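Local atomic coordinates of fibrillarin-like rRNA/tRNA 2'-O-methyltransferase (Aeropyrum pernix, PDB entry 4DF3), a protein that probably transfers a methyl group from S-adenosyl-L-methionine to ribose 2'-hydroxyls of rRNA and tRNA at sites chosen by a guide RNA. Residues D134-E139 and V164-R169; Y152-Q157 and L179-A184; Q157-A162 and K198-T203. The protein carries 2 engineered substitutions. One frame throughout, in Å; residues are numbered along the deposited sequence.

Contact 1 of 3, residues D134-E139 and V164-R169. With SAM (S-adenosylmethionine), chain C.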
# COMPACT_ATOMS: atom_id res chain seq x y z
N ASP A 134 -12.33 13.86 1.47
CA ASP A 134 -11.69 13.78 2.71
C ASP A 134 -12.07 12.44 3.33
O ASP A 134 -13.26 12.16 3.55
CB ASP A 134 -12.14 14.98 3.55
CG ASP A 134 -11.43 15.10 4.84
OD1 ASP A 134 -11.19 14.07 5.50
OD2 ASP A 134 -11.16 16.27 5.26
N ALA A 135 -11.05 11.64 3.68
CA ALA A 135 -11.27 10.31 4.27
C ALA A 135 -12.03 10.39 5.61
O ALA A 135 -12.56 9.40 6.07
CB ALA A 135 -9.86 9.64 4.45
N ARG A 136 -12.14 11.57 6.23
CA ARG A 136 -12.90 11.65 7.49
C ARG A 136 -14.39 11.50 7.27
O ARG A 136 -15.11 11.24 8.25
CB ARG A 136 -12.63 12.97 8.24
CG ARG A 136 -11.20 12.99 8.79
CD ARG A 136 -10.76 14.37 9.41
NE ARG A 136 -10.79 15.41 8.40
CZ ARG A 136 -10.78 16.73 8.62
NH1 ARG A 136 -10.74 17.21 9.87
NH2 ARG A 136 -10.81 17.55 7.58
N PHE A 137 -14.84 11.72 6.03
CA PHE A 137 -16.30 11.80 5.73
C PHE A 137 -16.69 10.74 4.69
O PHE A 137 -17.04 11.06 3.56
CB PHE A 137 -16.72 13.23 5.28
CG PHE A 137 -16.12 14.33 6.12
CD1 PHE A 137 -16.45 14.47 7.47
CD2 PHE A 137 -15.23 15.23 5.57
CE1 PHE A 137 -15.87 15.50 8.27
CE2 PHE A 137 -14.64 16.24 6.37
CZ PHE A 137 -15.00 16.40 7.71
N PRO A 138 -16.59 9.45 5.06
CA PRO A 138 -16.81 8.43 4.01
C PRO A 138 -18.28 8.39 3.52
O PRO A 138 -18.60 7.86 2.46
CB PRO A 138 -16.46 7.13 4.75
CG PRO A 138 -16.63 7.53 6.28
CD PRO A 138 -16.12 8.89 6.34
N GLU A 139 -19.18 8.97 4.31
CA GLU A 139 -20.57 9.05 3.83
C GLU A 139 -20.70 9.82 2.50
O GLU A 139 -21.53 9.46 1.64
CB GLU A 139 -21.50 9.59 4.93
CG GLU A 139 -22.97 9.90 4.39
CD GLU A 139 -23.15 11.30 3.84
OE1 GLU A 139 -22.24 12.17 3.95
OE2 GLU A 139 -24.25 11.60 3.29
N VAL A 164 -9.82 5.21 9.94
CA VAL A 164 -9.86 3.80 9.49
C VAL A 164 -11.10 3.07 9.92
O VAL A 164 -11.75 2.39 9.06
CB VAL A 164 -8.60 3.04 9.92
CG1 VAL A 164 -8.73 1.50 9.71
CG2 VAL A 164 -7.35 3.64 9.12
N VAL A 165 -11.45 3.16 11.22
CA VAL A 165 -12.61 2.39 11.71
C VAL A 165 -13.89 2.81 11.00
O VAL A 165 -14.74 1.98 10.65
CB VAL A 165 -12.68 2.50 13.25
CG1 VAL A 165 -14.02 2.07 13.79
CG2 VAL A 165 -11.51 1.66 13.85
N ARG A 166 -14.03 4.12 10.81
CA ARG A 166 -15.24 4.70 10.17
C ARG A 166 -15.39 4.21 8.74
O ARG A 166 -16.48 3.77 8.31
CB ARG A 166 -15.09 6.21 10.17
CG ARG A 166 -16.41 6.97 9.84
CD ARG A 166 -16.19 8.43 10.00
NE ARG A 166 -15.74 8.76 11.37
CZ ARG A 166 -14.76 9.61 11.65
NH1 ARG A 166 -14.14 10.28 10.69
NH2 ARG A 166 -14.44 9.83 12.92
N ASN A 167 -14.29 4.31 7.98
CA ASN A 167 -14.30 3.72 6.64
C ASN A 167 -14.54 2.18 6.66
O ASN A 167 -15.22 1.64 5.79
CB ASN A 167 -13.02 4.07 5.92
CG ASN A 167 -13.06 5.47 5.37
OD1 ASN A 167 -13.34 5.65 4.17
ND2 ASN A 167 -12.78 6.50 6.23
N ALA A 168 -13.93 1.47 7.58
CA ALA A 168 -14.09 0.01 7.56
C ALA A 168 -15.55 -0.33 7.78
O ALA A 168 -16.06 -1.28 7.19
CB ALA A 168 -13.23 -0.69 8.67
N ARG A 169 -16.20 0.38 8.71
CA ARG A 169 -17.66 0.09 8.97
C ARG A 169 -18.53 0.22 7.73
O ARG A 169 -19.43 -0.62 7.50
CB ARG A 169 -18.18 1.00 10.11
CG ARG A 169 -17.77 0.43 11.47
CD ARG A 169 -17.90 1.35 12.68
NE ARG A 169 -17.57 0.59 13.90
CZ ARG A 169 -17.32 1.11 15.11
NH1 ARG A 169 -17.34 2.43 15.32
NH2 ARG A 169 -17.03 0.29 16.14
N SAM C . 0.23 6.42 0.41
CA SAM C . 1.13 7.27 -0.42
C SAM C . 2.21 6.34 -0.99
O SAM C . 2.60 5.35 -0.34
OXT SAM C . 2.69 6.57 -2.09
CB SAM C . 1.82 8.41 0.39
CG SAM C . 0.69 9.14 1.11
SD SAM C . 1.07 10.82 1.69
CE SAM C . 1.98 10.21 3.13
C5' SAM C . -0.51 11.28 2.51
C4' SAM C . -1.56 11.84 1.55
O4' SAM C . -2.87 11.86 2.11
C3' SAM C . -1.34 13.26 1.06
O3' SAM C . -1.30 13.17 -0.37
C2' SAM C . -2.49 14.11 1.64
O2' SAM C . -2.92 15.12 0.75
C1' SAM C . -3.58 13.08 1.85
N9 SAM C . -4.46 13.31 3.01
C8 SAM C . -4.17 13.82 4.28
N7 SAM C . -5.35 13.85 5.02
C5 SAM C . -6.35 13.38 4.25
C6 SAM C . -7.69 13.17 4.51
N6 SAM C . -8.32 13.47 5.71
N1 SAM C . -8.35 12.62 3.42
C2 SAM C . -7.87 12.28 2.17
N3 SAM C . -6.52 12.49 1.95
C4 SAM C . -5.82 13.05 2.97

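Contact 2 of 3, residues Y152-Q157 and L179-A184. With SAM (S-adenosylmethionine), chain C.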
# COMPACT_ATOMS: atom_id res chain seq x y z
N TYR A 152 -6.27 0.19 2.96
CA TYR A 152 -4.93 0.59 3.18
C TYR A 152 -4.97 2.09 3.51
O TYR A 152 -5.60 2.88 2.78
CB TYR A 152 -4.15 0.40 1.86
CG TYR A 152 -2.66 0.73 2.02
CD1 TYR A 152 -1.74 -0.26 2.37
CD2 TYR A 152 -2.18 2.06 1.82
CE1 TYR A 152 -0.36 0.07 2.50
CE2 TYR A 152 -0.78 2.40 1.97
CZ TYR A 152 0.09 1.36 2.34
OH TYR A 152 1.43 1.63 2.43
N ALA A 153 -4.29 2.48 4.59
CA ALA A 153 -4.45 3.87 5.10
C ALA A 153 -3.09 4.46 5.33
O ALA A 153 -2.30 3.90 6.09
CB ALA A 153 -5.29 3.92 6.38
N ASP A 154 -2.83 5.60 4.70
CA ASP A 154 -1.62 6.36 4.94
C ASP A 154 -1.93 7.84 4.76
O ASP A 154 -1.49 8.43 3.80
CB ASP A 154 -0.52 5.92 3.96
CG ASP A 154 0.86 6.57 4.27
OD1 ASP A 154 1.77 6.45 3.42
OD2 ASP A 154 1.01 7.25 5.33
N VAL A 155 -2.76 8.41 5.63
CA VAL A 155 -3.13 9.86 5.42
C VAL A 155 -2.23 10.88 6.17
O VAL A 155 -2.35 12.13 5.95
CB VAL A 155 -4.59 10.17 5.70
CG1 VAL A 155 -5.49 9.41 4.65
CG2 VAL A 155 -4.96 9.85 7.19
N ALA A 156 -1.32 10.35 6.98
CA ALA A 156 -0.35 11.20 7.72
C ALA A 156 -1.11 12.26 8.55
O ALA A 156 -0.83 13.47 8.46
CB ALA A 156 0.66 11.88 6.76
N GLN A 157 -2.09 11.80 9.30
CA GLN A 157 -2.91 12.67 10.17
C GLN A 157 -2.97 11.96 11.52
O GLN A 157 -2.99 10.73 11.56
CB GLN A 157 -4.32 12.82 9.65
CG GLN A 157 -4.44 13.49 8.28
CD GLN A 157 -4.26 15.03 8.32
OE1 GLN A 157 -3.80 15.61 9.32
NE2 GLN A 157 -4.62 15.69 7.22
N LEU A 179 -4.36 -2.39 6.41
CA LEU A 179 -2.97 -2.03 6.59
C LEU A 179 -2.95 -0.54 6.84
O LEU A 179 -3.52 0.26 6.08
CB LEU A 179 -2.19 -2.33 5.30
CG LEU A 179 -1.97 -3.83 5.03
CD1 LEU A 179 -1.62 -4.00 3.50
CD2 LEU A 179 -0.81 -4.39 5.93
N MET A 180 -2.29 -0.18 7.93
CA MET A 180 -2.24 1.27 8.36
C MET A 180 -0.77 1.70 8.66
O MET A 180 -0.08 1.07 9.46
CB MET A 180 -3.15 1.59 9.58
CG MET A 180 -3.23 3.12 9.80
SD MET A 180 -4.31 3.46 11.23
CE MET A 180 -3.26 3.31 12.65
N ALA A 181 -0.27 2.67 7.92
CA ALA A 181 1.01 3.30 8.26
C ALA A 181 0.79 4.26 9.44
O ALA A 181 -0.00 5.20 9.35
CB ALA A 181 1.54 4.08 7.06
N ILE A 182 1.53 4.05 10.51
CA ILE A 182 1.40 4.83 11.73
C ILE A 182 2.77 5.49 12.07
O ILE A 182 3.81 4.84 11.92
CB ILE A 182 0.94 3.90 12.92
CG1 ILE A 182 0.65 4.74 14.17
CG2 ILE A 182 1.88 2.78 13.23
CD1 ILE A 182 -0.03 3.87 15.31
N LYS A 183 2.73 6.75 12.53
CA LYS A 183 3.93 7.39 13.05
C LYS A 183 4.36 6.61 14.26
O LYS A 183 3.56 6.38 15.17
CB LYS A 183 3.60 8.84 13.43
CG LYS A 183 4.76 9.77 13.30
CD LYS A 183 4.86 10.27 11.84
CE LYS A 183 6.02 11.27 11.56
NZ LYS A 183 6.37 12.24 12.64
N ALA A 184 5.61 6.14 14.26
CA ALA A 184 6.10 5.32 15.30
C ALA A 184 7.63 5.34 15.30
O ALA A 184 8.27 5.41 14.24
CB ALA A 184 5.64 3.80 15.12
N SAM C . 0.23 6.42 0.41
CA SAM C . 1.13 7.27 -0.42
C SAM C . 2.21 6.34 -0.99
O SAM C . 2.60 5.35 -0.34
OXT SAM C . 2.69 6.57 -2.09
CB SAM C . 1.82 8.41 0.39
CG SAM C . 0.69 9.14 1.11
SD SAM C . 1.07 10.82 1.69
CE SAM C . 1.98 10.21 3.13
C5' SAM C . -0.51 11.28 2.51
C4' SAM C . -1.56 11.84 1.55
O4' SAM C . -2.87 11.86 2.11
C3' SAM C . -1.34 13.26 1.06
O3' SAM C . -1.30 13.17 -0.37
C2' SAM C . -2.49 14.11 1.64
O2' SAM C . -2.92 15.12 0.75
C1' SAM C . -3.58 13.08 1.85
N9 SAM C . -4.46 13.31 3.01
C8 SAM C . -4.17 13.82 4.28
N7 SAM C . -5.35 13.85 5.02
C5 SAM C . -6.35 13.38 4.25
C6 SAM C . -7.69 13.17 4.51
N6 SAM C . -8.32 13.47 5.71
N1 SAM C . -8.35 12.62 3.42
C2 SAM C . -7.87 12.28 2.17
N3 SAM C . -6.52 12.49 1.95
C4 SAM C . -5.82 13.05 2.97
O HOH W 1 -0.01 7.86 7.75

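Contact 3 of 3, residues Q157-A162 and K198-T203. With SAM (S-adenosylmethionine), chain C.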
# COMPACT_ATOMS: atom_id res chain seq x y z
N GLN A 157 -2.09 11.80 9.30
CA GLN A 157 -2.91 12.67 10.17
C GLN A 157 -2.97 11.96 11.52
O GLN A 157 -2.99 10.73 11.56
CB GLN A 157 -4.32 12.82 9.65
CG GLN A 157 -4.44 13.49 8.28
CD GLN A 157 -4.26 15.03 8.32
OE1 GLN A 157 -3.80 15.61 9.32
NE2 GLN A 157 -4.62 15.69 7.22
N PRO A 158 -2.94 12.74 12.62
CA PRO A 158 -3.20 12.20 13.94
C PRO A 158 -4.56 11.56 13.89
O PRO A 158 -5.37 11.95 13.03
CB PRO A 158 -3.34 13.46 14.80
CG PRO A 158 -2.42 14.45 14.13
CD PRO A 158 -2.65 14.19 12.67
N GLU A 159 -4.78 10.58 14.76
CA GLU A 159 -6.10 9.95 14.92
C GLU A 159 -6.60 9.34 13.61
O GLU A 159 -7.83 9.28 13.28
CB GLU A 159 -7.10 10.91 15.58
CG GLU A 159 -6.76 11.15 17.10
CD GLU A 159 -7.75 12.07 17.80
OE1 GLU A 159 -8.89 12.22 17.34
OE2 GLU A 159 -7.39 12.66 18.85
N GLN A 160 -5.63 8.72 12.94
CA GLN A 160 -5.92 7.97 11.75
C GLN A 160 -6.77 6.73 12.04
O GLN A 160 -7.62 6.34 11.17
CB GLN A 160 -4.61 7.64 11.03
CG GLN A 160 -4.84 6.92 9.72
CD GLN A 160 -3.57 6.76 8.95
OE1 GLN A 160 -3.57 6.89 7.74
NE2 GLN A 160 -2.44 6.53 9.66
N ALA A 161 -6.61 6.12 13.24
CA ALA A 161 -7.31 4.89 13.52
C ALA A 161 -8.83 5.11 13.50
O ALA A 161 -9.55 4.26 12.99
CB ALA A 161 -6.85 4.23 14.80
N ALA A 162 -9.31 6.23 14.04
CA ALA A 162 -10.75 6.59 13.97
C ALA A 162 -11.23 6.72 12.53
O ALA A 162 -12.33 6.28 12.23
CB ALA A 162 -11.04 7.91 14.76
N LYS A 198 -0.21 3.67 21.50
CA LYS A 198 -1.14 2.78 22.20
C LYS A 198 -2.65 3.06 21.95
O LYS A 198 -3.48 2.13 21.82
CB LYS A 198 -0.87 2.83 23.72
CG LYS A 198 -0.77 1.46 24.32
CD LYS A 198 -0.68 1.51 25.82
CE LYS A 198 0.41 2.48 26.28
NZ LYS A 198 0.83 2.20 27.69
N ARG A 199 -2.98 4.34 21.90
CA ARG A 199 -4.35 4.78 21.73
C ARG A 199 -4.84 4.51 20.31
O ARG A 199 -5.98 4.07 20.13
CB ARG A 199 -4.43 6.26 22.07
CG ARG A 199 -5.81 6.89 22.05
CD ARG A 199 -6.08 7.63 23.38
NE ARG A 199 -4.99 8.57 23.68
CZ ARG A 199 -4.48 8.80 24.89
NH1 ARG A 199 -4.91 8.15 25.96
NH2 ARG A 199 -3.51 9.68 25.01
N GLU A 200 -3.99 4.74 19.30
CA GLU A 200 -4.34 4.31 17.91
C GLU A 200 -4.65 2.85 17.90
O GLU A 200 -5.62 2.43 17.31
CB GLU A 200 -3.20 4.60 16.91
CG GLU A 200 -3.04 6.06 16.72
CD GLU A 200 -4.28 6.72 16.03
OE1 GLU A 200 -4.41 6.58 14.81
OE2 GLU A 200 -5.10 7.35 16.72
N ILE A 201 -3.81 2.03 18.53
CA ILE A 201 -4.04 0.58 18.44
C ILE A 201 -5.34 0.22 19.15
O ILE A 201 -6.06 -0.67 18.71
CB ILE A 201 -2.87 -0.22 19.08
CG1 ILE A 201 -1.53 0.13 18.41
CG2 ILE A 201 -3.17 -1.77 19.18
CD1 ILE A 201 -1.28 -0.56 17.08
N LYS A 202 -5.62 0.89 20.27
CA LYS A 202 -6.82 0.56 21.03
C LYS A 202 -8.07 0.94 20.22
O LYS A 202 -9.06 0.24 20.22
CB LYS A 202 -6.82 1.28 22.39
CG LYS A 202 -8.07 0.97 23.25
CD LYS A 202 -7.75 1.36 24.75
CE LYS A 202 -8.87 1.06 25.77
NZ LYS A 202 -10.14 1.74 25.44
N THR A 203 -7.97 2.05 19.50
CA THR A 203 -9.08 2.51 18.63
C THR A 203 -9.38 1.46 17.58
O THR A 203 -10.53 1.14 17.31
CB THR A 203 -8.70 3.90 18.05
OG1 THR A 203 -8.55 4.82 19.14
CG2 THR A 203 -9.77 4.44 17.11
N SAM C . 0.23 6.42 0.41
CA SAM C . 1.13 7.27 -0.42
C SAM C . 2.21 6.34 -0.99
O SAM C . 2.60 5.35 -0.34
OXT SAM C . 2.69 6.57 -2.09
CB SAM C . 1.82 8.41 0.39
CG SAM C . 0.69 9.14 1.11
SD SAM C . 1.07 10.82 1.69
CE SAM C . 1.98 10.21 3.13
C5' SAM C . -0.51 11.28 2.51
C4' SAM C . -1.56 11.84 1.55
O4' SAM C . -2.87 11.86 2.11
C3' SAM C . -1.34 13.26 1.06
O3' SAM C . -1.30 13.17 -0.37
C2' SAM C . -2.49 14.11 1.64
O2' SAM C . -2.92 15.12 0.75
C1' SAM C . -3.58 13.08 1.85
N9 SAM C . -4.46 13.31 3.01
C8 SAM C . -4.17 13.82 4.28
N7 SAM C . -5.35 13.85 5.02
C5 SAM C . -6.35 13.38 4.25
C6 SAM C . -7.69 13.17 4.51
N6 SAM C . -8.32 13.47 5.71
N1 SAM C . -8.35 12.62 3.42
C2 SAM C . -7.87 12.28 2.17
N3 SAM C . -6.52 12.49 1.95
C4 SAM C . -5.82 13.05 2.97
O HOH W 2 -2.36 6.81 13.13
O HOH W 3 -7.80 7.70 16.13

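Contact 1 of 3, residues D134-E139 and V164-R169
Arg166 reaches from helix 160-171 across the ring of Pro138, the two side chains crossing at about a right angle. Its CB leads to CG, which packs on Pro138 CG at 3.6 Å; CD lies against Pro138 CD and near Arg136 O. A bend at chi3 follows, and NH1 at the tip donates to Arg136 O over 2.8 Å, on a carbonyl lone pair but tilted from the guanidinium plane. From the next residue of the helix, Asn167 ND2 donates to Ala135 O over 2.9 Å, in the plane of both groups, while its OD1 is hydrogen-bonded to Tyr141. Two successive carbonyls of the 134-137 type I turn are thus tied to the helix. On the ligand side Asp134 OD1 takes Arg136 N in an Asx turn and the adenine N6 of S-adenosylmethionine at 2.9 Å, and Arg136 grips the carboxylate side-on through NE and NH2. An alanine at Asp134 would probably leave N6 without this acceptor, the Arg136 guanidinium without its counter-charge and the turn less firmly held. The Asp134 carboxylate, together with Ala135 N, which donates nearly straight (175°) to N1, makes up the adenine-binding end of the loop after strand 128-132 in this Rossmann-like methyltransferase.

Contact 2 of 3, residues Y152-Q157 and L179-A184
The Tyr152 ring is met by Leu179 from the neighbouring strand: Leu179 CD1 lies at the ring edge, in its plane, while Leu179 CB approaches Tyr152 CD1 obliquely at 3.6 Å. The amino nitrogen of S-adenosylmethionine also lies near the ring plane, at an edge, and the Tyr83 ring meets that of Tyr152 with planes about 50° apart. Beneath these side chains the backbones pair in parallel, Ala153 N donating to Leu179 O at 2.8 Å and Ala181 N to Ala153 O at 3.0 Å. Past the last bridge the chains diverge, and a water takes over: it donates to Asp154 OD2 (2.7 Å) and Ala181 O and accepts from Ala156 N. Asp154 OD2 also packs on Ala181 CB at 3.7 Å, whereas OD1 forms a salt bridge with Lys61 and a weak bond to the ligand amino group. Strand 148-153 lies between strands 80-84 and 176-183, and strand 224-229 follows antiparallel on the far side of 176-183. Tyr152 and Leu179 share one face of the sheet; on the other, Gln160 and Val164 of helix 160-171 pack on both Ala153 and Met180, and Leu204 of helix 195-206 packs on Met180.

Contact 3 of 3, residues Q157-A162 and K198-T203
Glu200 has CG anti to its carbonyl carbon (chi1 -68°), and a bend at chi2 (-66°) places CD beside the start of helix 160-171, so that its carboxylate meets the first turn there. Glu200 OE1 accepts from Ala161 N at 2.7 Å on the syn side, with the donor 28° out of the carboxylate plane. Gln160 N lies 3.1 Å from Glu200 OE1, but its angle is too poor for a hydrogen bond. Glu200 OE2 comes within 3.3 Å of Glu159 CA, at the N-cap residue. Two waters extend the grip: one donates to Glu200 OE1 and is weakly bonded by Gln160 NE2, the other donates to Glu200 OE2 and accepts from Ala162 N at 3.0 Å. A carboxylate from a helix more than thirty residues further along the chain therefore serves amides of the first turn, directly and through water, and its negative charge would probably be favoured by the helix dipole. Ala161 points its CB toward helix 195-206, 3.3 Å from Glu200 O and 3.7 Å from Thr203 CG2. The small side chain lets the backbones come close, with Ala161 and Glu200 CA atoms 5.3 Å apart. Thr203 sets CG2 anti to its backbone N, against Ala161 CB and Ala162 N, while Thr203 OG1 turns back to bond Arg199 O at 2.9 Å. The contact joins two helices packed on one side of the mixed sheet: Glu200 also touches Met180 and Ile182 of strand 176-183, and Gln160 touches Met180 while its OE1 is hydrogen-bonded to Val155 N and its NE2 to Ala181 O.

Helix 160-171 supplies a segment to contacts 1 and 3 and packs against the strands of contact 2. Its middle holds the adenine loop of contact 1, its first turn takes part in contact 3, and its inner face lies on the strands of contact 2, where Val164 CG2 comes within 3.4 Å of Ala153 CB. Contacts 2 and 3, with centres about 9 Å apart, share Gln157, whose NE2 donates to adenine N7 of S-adenosylmethionine at 3.0 Å. Contacts 1 and 3 meet where Val165 CG2 packs on Thr203 O at 3.6 Å. Both contact 1 and contact 2 reach the cofactor: contact 1 supplies partners for adenine N1 and N6, whereas the loop after strand 148-153 in contact 2 lies along the adenine, ribose and amino group.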